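Local atomic coordinates of LBCATS-a (Synthetic construct, PDB entry 5EY5), a protein that probably cleaves indole-3-glycerol phosphate to indole and glyceraldehyde 3-phosphate, as the alpha chain of a tryptophan synthase complex. Residues L50-S55 with D79-M84. Residues are numbered along the deposited sequence; the frame is centred on the assembly and turned at random.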
loop_
_atom_site.group_PDB
_atom_site.type_symbol
_atom_site.label_atom_id
_atom_site.label_comp_id
_atom_site.label_asym_id
_atom_site.label_seq_id
_atom_site.Cartn_x
_atom_site.Cartn_y
_atom_site.Cartn_z
ATOM N N LEU A 50 13.976 -47.957 -5.078
ATOM C CA LEU A 50 12.674 -47.620 -4.509
ATOM C C LEU A 50 12.749 -46.202 -3.964
ATOM O O LEU A 50 13.561 -45.915 -3.078
ATOM C CB LEU A 50 12.279 -48.602 -3.402
ATOM C CG LEU A 50 11.866 -49.993 -3.899
ATOM C CD1 LEU A 50 11.608 -50.951 -2.724
ATOM C CD2 LEU A 50 10.649 -49.895 -4.785
ATOM N N GLY A 51 11.910 -45.316 -4.499
ATOM C CA GLY A 51 11.871 -43.949 -4.014
ATOM C C GLY A 51 11.036 -43.852 -2.756
ATOM O O GLY A 51 9.875 -44.277 -2.735
ATOM N N ILE A 52 11.634 -43.322 -1.692
ATOM C CA ILE A 52 10.913 -43.045 -0.453
ATOM C C ILE A 52 10.270 -41.676 -0.615
ATOM O O ILE A 52 10.996 -40.677 -0.804
ATOM C CB ILE A 52 11.828 -43.087 0.775
ATOM C CG1 ILE A 52 12.543 -44.445 0.870
ATOM C CG2 ILE A 52 11.026 -42.787 2.037
ATOM C CD1 ILE A 52 11.672 -45.628 0.565
ATOM N N PRO A 53 8.951 -41.584 -0.617
ATOM C CA PRO A 53 8.315 -40.332 -1.037
ATOM C C PRO A 53 8.552 -39.242 -0.007
ATOM O O PRO A 53 8.470 -39.474 1.199
ATOM C CB PRO A 53 6.830 -40.705 -1.139
ATOM C CG PRO A 53 6.660 -41.871 -0.157
ATOM C CD PRO A 53 7.967 -42.641 -0.293
ATOM N N PHE A 54 8.843 -38.047 -0.497
ATOM C CA PHE A 54 9.122 -36.900 0.351
ATOM C C PHE A 54 8.209 -35.755 -0.061
ATOM O O PHE A 54 7.817 -35.639 -1.229
ATOM C CB PHE A 54 10.604 -36.496 0.241
ATOM C CG PHE A 54 10.993 -35.369 1.140
ATOM C CD1 PHE A 54 10.600 -35.355 2.473
ATOM C CD2 PHE A 54 11.771 -34.324 0.660
ATOM C CE1 PHE A 54 10.963 -34.303 3.303
ATOM C CE2 PHE A 54 12.144 -33.273 1.495
ATOM C CZ PHE A 54 11.741 -33.268 2.812
ATOM N N SER A 55 7.853 -34.912 0.896
ATOM C CA SER A 55 6.927 -33.838 0.558
ATOM C C SER A 55 7.583 -32.719 -0.247
ATOM O O SER A 55 6.867 -31.971 -0.921
ATOM C CB SER A 55 6.299 -33.265 1.827
ATOM O OG SER A 55 7.292 -32.695 2.655
ATOM N N ASP A 79 8.681 -46.814 7.685
ATOM C CA ASP A 79 8.388 -48.099 8.317
ATOM C C ASP A 79 7.591 -49.024 7.406
ATOM O O ASP A 79 7.793 -50.243 7.437
ATOM C CB ASP A 79 7.629 -47.881 9.632
ATOM C CG ASP A 79 8.540 -47.446 10.771
ATOM O OD1 ASP A 79 9.660 -47.991 10.878
ATOM O OD2 ASP A 79 8.133 -46.564 11.558
ATOM N N LYS A 80 6.689 -48.470 6.588
ATOM C CA LYS A 80 5.862 -49.305 5.715
ATOM C C LYS A 80 6.656 -49.838 4.521
ATOM O O LYS A 80 6.421 -50.960 4.063
ATOM C CB LYS A 80 4.640 -48.515 5.240
ATOM C CG LYS A 80 3.527 -48.402 6.284
ATOM C CD LYS A 80 2.457 -47.402 5.862
ATOM C CE LYS A 80 1.425 -47.194 6.954
ATOM N NZ LYS A 80 0.520 -46.042 6.657
ATOM N N VAL A 81 7.586 -49.054 3.991
ATOM C CA VAL A 81 8.406 -49.567 2.899
ATOM C C VAL A 81 9.366 -50.634 3.423
ATOM O O VAL A 81 9.599 -51.655 2.760
ATOM C CB VAL A 81 9.135 -48.409 2.191
ATOM C CG1 VAL A 81 9.790 -48.893 0.864
ATOM C CG2 VAL A 81 8.140 -47.279 1.905
ATOM N N PHE A 82 9.895 -50.440 4.640
ATOM C CA PHE A 82 10.691 -51.478 5.298
ATOM C C PHE A 82 9.924 -52.792 5.408
ATOM O O PHE A 82 10.469 -53.868 5.131
ATOM C CB PHE A 82 11.124 -51.002 6.683
ATOM C CG PHE A 82 12.312 -50.077 6.671
ATOM C CD1 PHE A 82 13.405 -50.338 5.860
ATOM C CD2 PHE A 82 12.341 -48.958 7.485
ATOM C CE1 PHE A 82 14.499 -49.489 5.858
ATOM C CE2 PHE A 82 13.441 -48.110 7.488
ATOM C CZ PHE A 82 14.510 -48.368 6.674
ATOM N N GLU A 83 8.664 -52.736 5.849
ATOM C CA GLU A 83 7.887 -53.964 5.966
ATOM C C GLU A 83 7.672 -54.602 4.601
ATOM O O GLU A 83 7.687 -55.831 4.470
ATOM C CB GLU A 83 6.550 -53.689 6.653
ATOM N N MET A 84 7.456 -53.783 3.573
ATOM C CA MET A 84 7.335 -54.317 2.223
ATOM C C MET A 84 8.635 -54.977 1.781
ATOM O O MET A 84 8.615 -56.061 1.187
ATOM C CB MET A 84 6.935 -53.205 1.250
ATOM C CG MET A 84 6.448 -53.714 -0.097
ATOM S SD MET A 84 7.085 -52.703 -1.439
ATOM C CE MET A 84 8.765 -53.311 -1.480
#
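Ile-52 meets Val-81 through a single methyl, CD1, which reaches the valine at its fork: Ile-52 CD1 is 3.8 Å from Val-81 CG1 and 4.1 Å from Val-81 CG2, so it sits over the branch point and touches both arms at van der Waals distance. The two side chains cross at a slant. The CB of Val-81 points toward segment 50-55, whereas the CB of Ile-52 leaves its backbone across the line of approach; the bend at chi2 (-42°) carries the terminal methyl over to the helix. One helical turn further on, the second touch is made end to end, with Leu-50 CD1 3.9 Å from Met-84 CE. The methionine chain leaves with CG opposite the backbone N (chi1 -165°) and then folds at chi2 and at chi3, presenting its methyl to the leucine. Both touches are purely apolar and all four residues are buried. The main chains stay well apart, the nearest CA atoms, those of Ile-52 and Val-81, being 7.7 Å from each other.

Further out, the same side chains are hemmed in by others. Phe-99 of the adjacent strand 97-100 touches both Ile-52 and Val-81, while Thr-33 of helix 30-42 touches both Leu-50 and Met-84. Backbone hydrogen bonds from Leu-50 to Val-98 and Leu-100, and from Gly-51 to Ile-23 and Ala-25, fix the strand between its two parallel neighbours. This is the strand-to-helix layer of a TIM barrel: Leu-50 points from strand 48-51 toward helix 78-91, Ile-52 follows it and brings only its end across, and the helix packs over them between helix 30-42 and helix 111-121, the latter touched by Phe-82.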